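Local coordinates for putative acyl-CoA dehydrogenase (Burkholderia xenovorans, PDB 5JSC), which binds flavin-adenine dinucleotide and is a putative member of the acyl-CoA dehydrogenase family, with no more precise function assigned, at residues R62-G65 / W69-Y72; L93-L98 / R262-A267; A105-A110 / I178-I183; T129-R134 / V206-T211. All coordinates share one frame; numbering follows the deposited sequence. Where two conformers were deposited one is given.

Contact 1: R62-G65 / W69-Y72; sequences RELG and WLKY
L64, L70 and W69 carry this contact, in which the chain leaves helix 53-66 and turns so that 69-72 pack against its last turn. L64 is the most extensively covered of the three. Its backbone and its side chain both take part: the carbonyl O of L64 receives the amide N of W69 at 3.0 Å, a bond that spans five residues, one more than the alpha-helical step, and that is moderately bent at the hydrogen (146°). With the main chains tied in this way, the branched end of L64 meets the indole, CD2 of L64 lying 4.1 Å from CD1 of W69, while the two side chains cross at about a right angle.

L70 points back at the helix. Its CG stands anti to the carbonyl carbon (chi1 -56°), which lets the two methyls divide the work. CD2 of L70 packs on CB of L64 at 3.9 Å, and CD1 of L70 settles on G65, 3.6 Å from its CA. Glycine suits that place because it offers bare backbone on which the isobutyl group can lie close. Leucine, compact and forked, can touch both neighbours at once, whereas the wide indole lets W69 touch L64 here and also pack on W40, L33 and I37 of helix 28-44 and on L94 of helix 88-101.

Beyond the two segments, W69 and W40 pair edge-to-face, and L109 of helix 103-122 packs against L64, W69 and L70 alike. The arrangement is a helix C-terminus closed by an i+5 to i backbone bond, in the helical N-terminal domain characteristic of the acyl-CoA dehydrogenase fold.

Contact 2: L93-L98 / R262-A267; sequences LLRETL and RTSVAA. With EDO (1,2-ethanediol), chain O.
R95 provides a polar link between the two helices: NH1 of R95 donates to OG of S264 at 3.1 Å, nearly straight (158°) and in the guanidinium plane. A bend at chi3 (73°) turns the arginine's end along the neighbouring helix, so that S264 O and V265 CA lie over one face of the guanidinium. S264 OG also bonds to F261 O, which helps fix the hydroxyl, while R95 NE is held by a salt bridge to D106.

A weaker polar touch comes from the main chain, where CA of E96 approaches O of A267 at 3.3 Å in a CH...O contact. Through OE2, E96 forms a salt bridge to R274, further along the partner helix, and through OE1 it bonds to Y319 of helix 298-325. Each oxygen also accepts a hydroxyl of 1,2-ethanediol, probably from the crystallisation liquor.

Van der Waals packing is slight: CG2 of V265 lies 3.6 Å from NH1 of R95, and CB of A267 is 4.3 Å from CB of E96. Small residues such as alanine and serine suit a pair of helix axes only 8.0 Å apart.

Chemically, then, this is a buried junction with charge in it: the arginine and the glutamate each have an oppositely charged partner, which probably offsets the cost of burying them.

Contact 3: A105-A110 / I178-I183; sequences ADFALA and ISNGGI. With FAD (flavin-adenine dinucleotide), chain M.
F107 and S179 meet where an alpha helix of the N-terminal domain abuts the end of a strand of the middle beta domain, at a type II beta turn running from I178 to G181. The phenylalanine leaves helix 103-122 with CG anti to the backbone N (chi1 -176°), carrying its ring across the gap to the turn. CZ of F107, at the far end of the ring, comes to 3.4 Å from CB of S179. N180 is met differently: its OD1 sits at the ring edge, near the ring plane and 3.4 Å from CE1 of F107, and the amide is turned almost perpendicular to the ring (85° between planes). The polarised C-H rim of an aromatic ring is a reasonable neighbour for such an oxygen.

The other end of the amide serves a different partner. ND2 of N180 donates to A142 O and, at 2.9 Å, to a water, and the same water donates to A108 O, bridging turn and helix. Asparagine also fits the backbone here, since the third position of a type II turn needs a positive phi, which asparagine tolerates well. G182, likewise at positive phi, suits the loop that follows.

H226 stacks on the F107 ring, and M111 from the same helix as F107 packs on both S179 and N180. F107 and M111, which touch S179, thus probably act as a second shell to the flavin-adenine dinucleotide pocket, to which I178 and S179 belong. Serine answers the flavin twice: N of S179 donates to flavin O4 at 2.9 Å, and OG of S179 donates to flavin N5, also at 2.9 Å.

Contact 4: T129-R134 / V206-T211; sequences TRYLPR and VVDADT
D208 takes both polar bonds that cross this contact, one on each carboxylate oxygen. The hydroxyl OH of Y131 donates to OD1 of D208 at 2.6 Å, on the syn side and somewhat out of the carboxylate plane. NH2 of R130 forms a salt bridge to OD2 of D208 at 3.0 Å, coming from above that plane. A third bond closes the triangle within the helix: NE of R130 donates to OH of Y131 at 3.0 Å, almost straight (163°) and in the guanidinium plane. The arginine can do this because it is extended from CG to NE and runs along its neighbour.

Q242 also bonds to the Y131 hydroxyl, so that three partners hold it. A positive guanidinium beside the hydroxyl probably strengthens the tyrosine as a donor to the aspartate. Tyrosine suits the place for its double nature, a polar tip for D208 and an apolar ring behind it.

That ring is sandwiched. CG1 of V206 sits over one face in a CH-pi contact, 3.7 Å from the Y131 centroid and 22° off the normal, and CG of R130 lies over the opposite face, displaced toward the rim. Valine, with CG1 anti to the backbone N, presents a methyl well placed for this. Further out, F186 makes an edge-to-face pair with Y131, and I119 of helix 103-122 touches it.

Behind D208 the chain enters a type I turn, where O of D208 accepts both N and OG1 of T211. The contact sets helix 125-136 of the helical N-terminal domain against the end of strand 202-208 of the middle beta domain, as in the acyl-CoA dehydrogenase fold.

Contact 1 comes first along the chain and closes before the others open; contacts 3 and 4 both lie between the two segments of contact 2, and their own segments alternate. Helices 53-66, 88-101, 103-122 and 125-136 supply the N-terminal side of all four. Contacts 1, 2 and 3 have centres 13 to 15 Å apart and touch: W69 and Y72 pack on L94, L109 reaches L64 and L70, and R95 joins contacts 2 and 3 through D106. Contact 4 touches none of the others: its centre is about 15 Å from that of contact 3 and 25 Å from that of contact 2. The N-terminal helices thus meet the C-terminal domain in contact 2 and the beta domain in contacts 3 and 4, with the flavin at contact 3.

Contact 1: R62-G65 / W69-Y72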
# COMPACT_ATOMS: atom_id res chain seq x y z
N ARG C 62 -18.09 14.77 -34.97
CA ARG C 62 -18.32 15.84 -35.94
C ARG C 62 -17.88 17.20 -35.39
O ARG C 62 -17.25 17.99 -36.10
CB ARG C 62 -19.80 15.88 -36.34
CG ARG C 62 -20.28 14.61 -37.03
CD ARG C 62 -21.68 14.78 -37.61
NE ARG C 62 -22.68 15.06 -36.58
CZ ARG C 62 -23.57 14.18 -36.14
NH1 ARG C 62 -23.59 12.95 -36.63
NH2 ARG C 62 -24.45 14.53 -35.20
N GLU C 63 -18.22 17.49 -34.12
CA GLU C 63 -17.90 18.79 -33.54
C GLU C 63 -16.41 18.95 -33.32
O GLU C 63 -15.84 20.01 -33.62
CB GLU C 63 -18.64 18.96 -32.21
CG GLU C 63 -20.15 19.05 -32.33
CD GLU C 63 -20.82 19.14 -30.97
OE1 GLU C 63 -20.12 18.94 -29.95
OE2 GLU C 63 -22.04 19.39 -30.93
N LEU C 64 -15.76 17.93 -32.75
CA LEU C 64 -14.32 18.00 -32.58
C LEU C 64 -13.62 18.12 -33.92
O LEU C 64 -12.63 18.85 -34.06
CB LEU C 64 -13.83 16.76 -31.83
CG LEU C 64 -14.18 16.68 -30.34
CD1 LEU C 64 -13.99 15.27 -29.83
CD2 LEU C 64 -13.35 17.66 -29.53
N GLY C 65 -14.13 17.41 -34.93
CA GLY C 65 -13.54 17.50 -36.26
C GLY C 65 -13.64 18.89 -36.84
O GLY C 65 -12.66 19.44 -37.34
N TRP C 69 -9.74 19.71 -33.78
CA TRP C 69 -9.02 18.99 -32.73
C TRP C 69 -8.64 17.57 -33.12
O TRP C 69 -7.76 16.99 -32.48
CB TRP C 69 -9.85 18.98 -31.44
CG TRP C 69 -10.06 20.38 -30.92
CD1 TRP C 69 -11.26 21.01 -30.71
CD2 TRP C 69 -9.05 21.33 -30.57
NE1 TRP C 69 -11.05 22.28 -30.25
CE2 TRP C 69 -9.70 22.51 -30.15
CE3 TRP C 69 -7.64 21.30 -30.57
CZ2 TRP C 69 -9.00 23.65 -29.74
CZ3 TRP C 69 -6.95 22.44 -30.15
CH2 TRP C 69 -7.64 23.60 -29.75
N LEU C 70 -9.27 16.99 -34.15
CA LEU C 70 -8.91 15.64 -34.58
C LEU C 70 -7.69 15.60 -35.48
O LEU C 70 -7.19 14.51 -35.78
CB LEU C 70 -10.10 14.99 -35.28
CG LEU C 70 -11.40 14.94 -34.46
CD1 LEU C 70 -12.50 14.24 -35.25
CD2 LEU C 70 -11.19 14.25 -33.10
N LYS C 71 -7.18 16.76 -35.92
CA LYS C 71 -6.00 16.77 -36.77
C LYS C 71 -4.75 16.32 -36.03
O LYS C 71 -3.80 15.86 -36.68
CB LYS C 71 -5.78 18.18 -37.32
CG LYS C 71 -6.96 18.71 -38.14
CD LYS C 71 -6.70 20.12 -38.70
CE LYS C 71 -5.44 20.19 -39.55
NZ LYS C 71 -5.25 21.56 -40.14
N TYR C 72 -4.73 16.43 -34.70
CA TYR C 72 -3.50 16.13 -33.96
C TYR C 72 -3.23 14.63 -33.87
O TYR C 72 -2.08 14.24 -33.67
CB TYR C 72 -3.57 16.75 -32.56
CG TYR C 72 -3.49 18.25 -32.65
CD1 TYR C 72 -2.25 18.88 -32.72
CD2 TYR C 72 -4.64 19.03 -32.71
CE1 TYR C 72 -2.16 20.25 -32.82
CE2 TYR C 72 -4.56 20.41 -32.82
CZ TYR C 72 -3.31 21.01 -32.88
OH TYR C 72 -3.21 22.37 -32.99

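Contact 2: L93-L98 / R262-A267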
# COMPACT_ATOMS: atom_id res chain seq x y z
N LEU C 93 -2.39 16.40 -24.19
CA LEU C 93 -3.09 17.55 -23.63
C LEU C 93 -4.56 17.55 -24.03
O LEU C 93 -5.43 17.95 -23.23
CB LEU C 93 -2.42 18.85 -24.07
CG LEU C 93 -1.08 19.17 -23.38
CD1 LEU C 93 -0.37 20.32 -24.11
CD2 LEU C 93 -1.31 19.53 -21.93
N LEU C 94 -4.87 17.12 -25.26
CA LEU C 94 -6.26 17.05 -25.69
C LEU C 94 -7.04 16.02 -24.87
O LEU C 94 -8.12 16.32 -24.34
CB LEU C 94 -6.34 16.73 -27.18
CG LEU C 94 -5.81 17.84 -28.10
CD1 LEU C 94 -5.78 17.34 -29.53
CD2 LEU C 94 -6.67 19.10 -27.99
N ARG C 95 -6.51 14.80 -24.75
CA ARG C 95 -7.22 13.79 -23.97
C ARG C 95 -7.30 14.18 -22.50
O ARG C 95 -8.34 14.00 -21.85
CB ARG C 95 -6.54 12.43 -24.11
CG ARG C 95 -6.82 11.73 -25.42
CD ARG C 95 -6.58 10.22 -25.29
NE ARG C 95 -7.64 9.56 -24.52
CZ ARG C 95 -7.75 8.24 -24.38
NH1 ARG C 95 -6.86 7.43 -24.94
NH2 ARG C 95 -8.77 7.73 -23.68
N GLU C 96 -6.20 14.71 -21.94
CA GLU C 96 -6.23 15.14 -20.54
C GLU C 96 -7.34 16.16 -20.30
O GLU C 96 -8.14 16.03 -19.37
CB GLU C 96 -4.88 15.71 -20.12
CG GLU C 96 -4.88 16.12 -18.67
CD GLU C 96 -3.67 16.92 -18.26
OE1 GLU C 96 -2.59 16.77 -18.87
OE2 GLU C 96 -3.79 17.71 -17.30
N THR C 97 -7.41 17.20 -21.15
CA THR C 97 -8.41 18.24 -20.95
C THR C 97 -9.81 17.72 -21.21
O THR C 97 -10.74 18.00 -20.44
CB THR C 97 -8.11 19.43 -21.86
OG1 THR C 97 -6.75 19.84 -21.65
CG2 THR C 97 -9.04 20.61 -21.56
N LEU C 98 -10.00 16.95 -22.28
CA LEU C 98 -11.32 16.40 -22.55
C LEU C 98 -11.79 15.50 -21.41
O LEU C 98 -12.91 15.65 -20.92
CB LEU C 98 -11.32 15.64 -23.87
CG LEU C 98 -11.28 16.50 -25.13
CD1 LEU C 98 -10.92 15.64 -26.34
CD2 LEU C 98 -12.60 17.23 -25.35
N ARG C 262 -0.83 4.59 -25.90
CA ARG C 262 -0.82 4.27 -24.47
C ARG C 262 -0.52 5.50 -23.62
O ARG C 262 -1.12 5.67 -22.55
CB ARG C 262 0.17 3.14 -24.16
CG ARG C 262 -0.43 1.74 -24.33
CD ARG C 262 0.64 0.66 -24.24
NE ARG C 262 0.08 -0.66 -24.50
CZ ARG C 262 0.81 -1.75 -24.72
NH1 ARG C 262 2.13 -1.67 -24.74
NH2 ARG C 262 0.21 -2.91 -24.94
N THR C 263 0.38 6.37 -24.07
CA THR C 263 0.63 7.58 -23.28
C THR C 263 -0.61 8.47 -23.24
O THR C 263 -0.86 9.14 -22.23
CB THR C 263 1.83 8.35 -23.86
OG1 THR C 263 2.92 7.44 -24.06
CG2 THR C 263 2.28 9.45 -22.90
N SER C 264 -1.42 8.45 -24.30
CA SER C 264 -2.66 9.22 -24.29
C SER C 264 -3.69 8.63 -23.33
O SER C 264 -4.50 9.38 -22.79
CB SER C 264 -3.23 9.32 -25.72
OG SER C 264 -4.04 8.21 -26.07
N VAL C 265 -3.68 7.30 -23.10
CA VAL C 265 -4.54 6.73 -22.06
C VAL C 265 -4.09 7.21 -20.70
O VAL C 265 -4.92 7.49 -19.82
CB VAL C 265 -4.53 5.18 -22.12
CG1 VAL C 265 -5.35 4.58 -20.96
CG2 VAL C 265 -5.06 4.70 -23.44
N ALA C 266 -2.78 7.28 -20.49
CA ALA C 266 -2.25 7.86 -19.26
C ALA C 266 -2.73 9.30 -19.10
O ALA C 266 -3.11 9.71 -18.00
CB ALA C 266 -0.73 7.79 -19.26
N ALA C 267 -2.74 10.06 -20.20
CA ALA C 267 -3.19 11.45 -20.13
C ALA C 267 -4.68 11.54 -19.78
O ALA C 267 -5.09 12.40 -18.99
CB ALA C 267 -2.89 12.16 -21.45
C1 EDO O . -0.03 18.84 -17.56
O1 EDO O . -0.83 17.81 -16.98
C2 EDO O . -0.92 19.81 -18.33
O2 EDO O . -2.10 20.08 -17.58

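Contact 3: A105-A110 / I178-I183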
# COMPACT_ATOMS: atom_id res chain seq x y z
N ALA C 105 -16.40 12.75 -24.47
CA ALA C 105 -15.61 13.56 -25.39
C ALA C 105 -14.19 13.04 -25.52
O ALA C 105 -13.62 12.99 -26.62
CB ALA C 105 -15.61 15.02 -24.94
N ASP C 106 -13.59 12.63 -24.40
CA ASP C 106 -12.26 12.02 -24.46
C ASP C 106 -12.27 10.77 -25.33
O ASP C 106 -11.40 10.59 -26.19
CB ASP C 106 -11.78 11.66 -23.05
CG ASP C 106 -10.56 10.76 -23.10
OD1 ASP C 106 -9.50 11.26 -23.52
OD2 ASP C 106 -10.66 9.56 -22.73
N PHE C 107 -13.26 9.89 -25.12
CA PHE C 107 -13.38 8.66 -25.89
C PHE C 107 -13.47 8.95 -27.38
O PHE C 107 -12.81 8.29 -28.20
CB PHE C 107 -14.62 7.90 -25.40
CG PHE C 107 -14.83 6.56 -26.04
CD1 PHE C 107 -15.60 6.44 -27.19
CD2 PHE C 107 -14.32 5.41 -25.46
CE1 PHE C 107 -15.81 5.20 -27.77
CE2 PHE C 107 -14.54 4.16 -26.04
CZ PHE C 107 -15.29 4.07 -27.19
N ALA C 108 -14.28 9.94 -27.76
CA ALA C 108 -14.47 10.26 -29.17
C ALA C 108 -13.15 10.69 -29.81
O ALA C 108 -12.80 10.22 -30.89
CB ALA C 108 -15.52 11.35 -29.31
N LEU C 109 -12.42 11.59 -29.16
CA LEU C 109 -11.15 12.02 -29.74
C LEU C 109 -10.14 10.89 -29.75
O LEU C 109 -9.44 10.68 -30.75
CB LEU C 109 -10.60 13.23 -28.99
CG LEU C 109 -9.32 13.81 -29.62
CD1 LEU C 109 -9.35 15.34 -29.72
CD2 LEU C 109 -8.09 13.37 -28.84
N ALA C 110 -10.07 10.14 -28.66
CA ALA C 110 -9.10 9.05 -28.54
C ALA C 110 -9.24 8.06 -29.69
O ALA C 110 -8.23 7.62 -30.27
CB ALA C 110 -9.29 8.33 -27.20
N ILE C 178 -14.89 -3.88 -28.97
CA ILE C 178 -14.39 -2.96 -29.99
C ILE C 178 -15.03 -1.60 -29.79
O ILE C 178 -16.24 -1.43 -29.98
CB ILE C 178 -14.63 -3.50 -31.40
CG1 ILE C 178 -13.94 -4.86 -31.58
CG2 ILE C 178 -14.13 -2.49 -32.44
CD1 ILE C 178 -12.50 -4.87 -31.09
N SER C 179 -14.21 -0.61 -29.40
CA SER C 179 -14.68 0.76 -29.25
C SER C 179 -15.20 1.31 -30.57
O SER C 179 -14.59 1.11 -31.62
CB SER C 179 -13.55 1.64 -28.73
OG SER C 179 -13.20 1.27 -27.41
N ASN C 180 -16.31 2.06 -30.50
CA ASN C 180 -17.06 2.53 -31.66
C ASN C 180 -17.66 1.38 -32.47
O ASN C 180 -18.17 1.60 -33.58
CB ASN C 180 -16.22 3.42 -32.59
CG ASN C 180 -15.93 4.78 -31.98
OD1 ASN C 180 -16.64 5.23 -31.07
ND2 ASN C 180 -14.90 5.45 -32.48
N GLY C 181 -17.62 0.15 -31.94
CA GLY C 181 -18.24 -0.95 -32.65
C GLY C 181 -19.71 -0.68 -32.90
O GLY C 181 -20.43 -0.26 -31.99
N GLY C 182 -20.16 -0.90 -34.13
CA GLY C 182 -21.52 -0.61 -34.51
C GLY C 182 -21.75 0.76 -35.10
O GLY C 182 -22.77 0.96 -35.77
N ILE C 183 -20.84 1.71 -34.88
CA ILE C 183 -21.01 3.05 -35.44
C ILE C 183 -19.80 3.51 -36.24
O ILE C 183 -19.86 4.55 -36.90
CB ILE C 183 -21.35 4.08 -34.34
CG1 ILE C 183 -20.21 4.21 -33.34
CG2 ILE C 183 -22.66 3.72 -33.65
CD1 ILE C 183 -20.55 5.17 -32.25
PA FAD M . -7.35 -11.31 -20.45
O1A FAD M . -6.40 -11.28 -21.59
O2A FAD M . -8.10 -12.62 -20.20
O5B FAD M . -6.55 -10.89 -19.14
C5B FAD M . -7.20 -10.94 -17.86
C4B FAD M . -6.24 -10.32 -16.88
O4B FAD M . -5.07 -11.14 -16.79
C3B FAD M . -5.68 -8.96 -17.28
O3B FAD M . -6.59 -7.88 -17.04
C2B FAD M . -4.41 -8.89 -16.43
O2B FAD M . -4.72 -8.44 -15.12
C1B FAD M . -3.97 -10.36 -16.38
N9A FAD M . -2.84 -10.70 -17.24
C8A FAD M . -2.75 -10.57 -18.60
N7A FAD M . -1.64 -11.05 -19.11
C5A FAD M . -0.95 -11.53 -18.01
C6A FAD M . 0.30 -12.17 -17.89
N6A FAD M . 1.11 -12.43 -18.92
N1A FAD M . 0.70 -12.53 -16.64
C2A FAD M . -0.10 -12.25 -15.61
N3A FAD M . -1.30 -11.65 -15.61
C4A FAD M . -1.67 -11.31 -16.85
N1 FAD M . -9.84 -3.96 -27.62
C2 FAD M . -9.69 -3.65 -28.94
O2 FAD M . -9.13 -4.43 -29.74
N3 FAD M . -10.18 -2.47 -29.42
C4 FAD M . -10.83 -1.50 -28.68
O4 FAD M . -11.31 -0.51 -29.23
C4X FAD M . -10.96 -1.82 -27.29
N5 FAD M . -11.63 -0.99 -26.53
C5X FAD M . -11.93 -1.38 -25.24
C6 FAD M . -12.78 -0.58 -24.47
C7 FAD M . -13.20 -0.97 -23.21
C7M FAD M . -14.15 -0.10 -22.44
C8 FAD M . -12.74 -2.20 -22.68
C8M FAD M . -13.18 -2.67 -21.32
C9 FAD M . -11.88 -2.99 -23.44
C9A FAD M . -11.48 -2.60 -24.71
N10 FAD M . -10.70 -3.43 -25.54
C10 FAD M . -10.45 -3.08 -26.84
C1' FAD M . -10.28 -4.75 -25.04
C2' FAD M . -9.09 -4.68 -24.09
O2' FAD M . -7.90 -4.34 -24.79
C3' FAD M . -8.91 -6.05 -23.42
O3' FAD M . -10.03 -6.20 -22.56
C4' FAD M . -7.62 -6.18 -22.61
O4' FAD M . -6.51 -6.26 -23.51
C5' FAD M . -7.64 -7.39 -21.70
O5' FAD M . -7.90 -8.55 -22.52
P FAD M . -9.03 -9.57 -21.97
O1P FAD M . -10.29 -8.85 -21.64
O2P FAD M . -9.18 -10.70 -22.95
O3P FAD M . -8.42 -10.15 -20.61
O HOH W 1 -14.22 8.30 -32.48

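Contact 4: T129-R134 / V206-T211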
# COMPACT_ATOMS: atom_id res chain seq x y z
N THR C 129 -4.88 8.59 -48.35
CA THR C 129 -5.78 9.56 -48.99
C THR C 129 -7.24 9.22 -48.72
O THR C 129 -8.07 10.12 -48.52
CB THR C 129 -5.51 9.58 -50.50
OG1 THR C 129 -4.16 9.99 -50.72
CG2 THR C 129 -6.45 10.54 -51.21
N ARG C 130 -7.59 7.94 -48.72
CA ARG C 130 -8.99 7.57 -48.61
C ARG C 130 -9.52 7.76 -47.20
O ARG C 130 -10.66 8.17 -47.01
CB ARG C 130 -9.20 6.13 -49.08
CG ARG C 130 -10.61 5.58 -48.83
CD ARG C 130 -10.80 4.21 -49.47
NE ARG C 130 -12.03 3.55 -49.03
CZ ARG C 130 -13.24 3.80 -49.52
NH1 ARG C 130 -13.40 4.71 -50.48
NH2 ARG C 130 -14.29 3.14 -49.06
N TYR C 131 -8.70 7.47 -46.18
CA TYR C 131 -9.22 7.41 -44.82
C TYR C 131 -8.81 8.58 -43.94
O TYR C 131 -9.63 9.06 -43.16
CB TYR C 131 -8.79 6.09 -44.14
CG TYR C 131 -9.44 4.91 -44.82
CD1 TYR C 131 -10.76 4.58 -44.55
CD2 TYR C 131 -8.75 4.17 -45.77
CE1 TYR C 131 -11.37 3.52 -45.20
CE2 TYR C 131 -9.36 3.10 -46.42
CZ TYR C 131 -10.67 2.79 -46.13
OH TYR C 131 -11.27 1.73 -46.76
N LEU C 132 -7.56 9.06 -44.03
CA LEU C 132 -7.11 9.99 -43.00
C LEU C 132 -7.76 11.37 -43.07
O LEU C 132 -8.04 11.94 -42.01
CB LEU C 132 -5.58 10.12 -43.05
CG LEU C 132 -4.86 8.83 -42.65
CD1 LEU C 132 -3.35 9.07 -42.65
CD2 LEU C 132 -5.32 8.29 -41.27
N PRO C 133 -8.02 11.95 -44.25
CA PRO C 133 -8.67 13.27 -44.23
C PRO C 133 -10.04 13.25 -43.57
O PRO C 133 -10.40 14.22 -42.89
CB PRO C 133 -8.76 13.63 -45.72
CG PRO C 133 -7.62 12.92 -46.32
CD PRO C 133 -7.59 11.60 -45.61
N ARG C 134 -10.81 12.17 -43.76
CA ARG C 134 -12.13 12.08 -43.15
C ARG C 134 -12.04 11.80 -41.65
O ARG C 134 -12.89 12.27 -40.89
CB ARG C 134 -12.95 10.99 -43.84
N VAL C 206 -7.61 -2.64 -43.44
CA VAL C 206 -8.70 -1.68 -43.28
C VAL C 206 -9.97 -2.31 -43.82
O VAL C 206 -10.03 -2.68 -45.00
CB VAL C 206 -8.41 -0.35 -43.98
CG1 VAL C 206 -9.55 0.63 -43.68
CG2 VAL C 206 -7.08 0.21 -43.52
N VAL C 207 -10.98 -2.43 -42.97
CA VAL C 207 -12.23 -3.10 -43.32
C VAL C 207 -13.36 -2.09 -43.20
O VAL C 207 -13.71 -1.66 -42.10
CB VAL C 207 -12.49 -4.33 -42.45
CG1 VAL C 207 -13.75 -5.04 -42.91
CG2 VAL C 207 -11.29 -5.28 -42.52
N ASP C 208 -13.94 -1.70 -44.34
CA ASP C 208 -15.06 -0.77 -44.32
C ASP C 208 -16.25 -1.41 -43.61
O ASP C 208 -16.48 -2.61 -43.71
CB ASP C 208 -15.45 -0.36 -45.74
CG ASP C 208 -14.38 0.47 -46.42
OD1 ASP C 208 -13.56 1.10 -45.72
OD2 ASP C 208 -14.35 0.50 -47.67
N ALA C 209 -17.01 -0.58 -42.88
CA ALA C 209 -18.10 -1.11 -42.07
C ALA C 209 -19.18 -1.76 -42.92
O ALA C 209 -19.90 -2.65 -42.44
CB ALA C 209 -18.71 -0.00 -41.21
N ASP C 210 -19.32 -1.35 -44.18
CA ASP C 210 -20.36 -1.91 -45.04
C ASP C 210 -19.91 -3.18 -45.75
O ASP C 210 -20.61 -3.65 -46.66
CB ASP C 210 -20.83 -0.85 -46.06
CG ASP C 210 -19.75 -0.46 -47.07
OD1 ASP C 210 -18.57 -0.81 -46.88
OD2 ASP C 210 -20.10 0.23 -48.05
N THR C 211 -18.78 -3.77 -45.35
CA THR C 211 -18.31 -5.02 -45.94
C THR C 211 -19.33 -6.13 -45.69
O THR C 211 -19.66 -6.40 -44.52
CB THR C 211 -16.96 -5.42 -45.35
OG1 THR C 211 -15.99 -4.40 -45.63
CG2 THR C 211 -16.48 -6.76 -45.93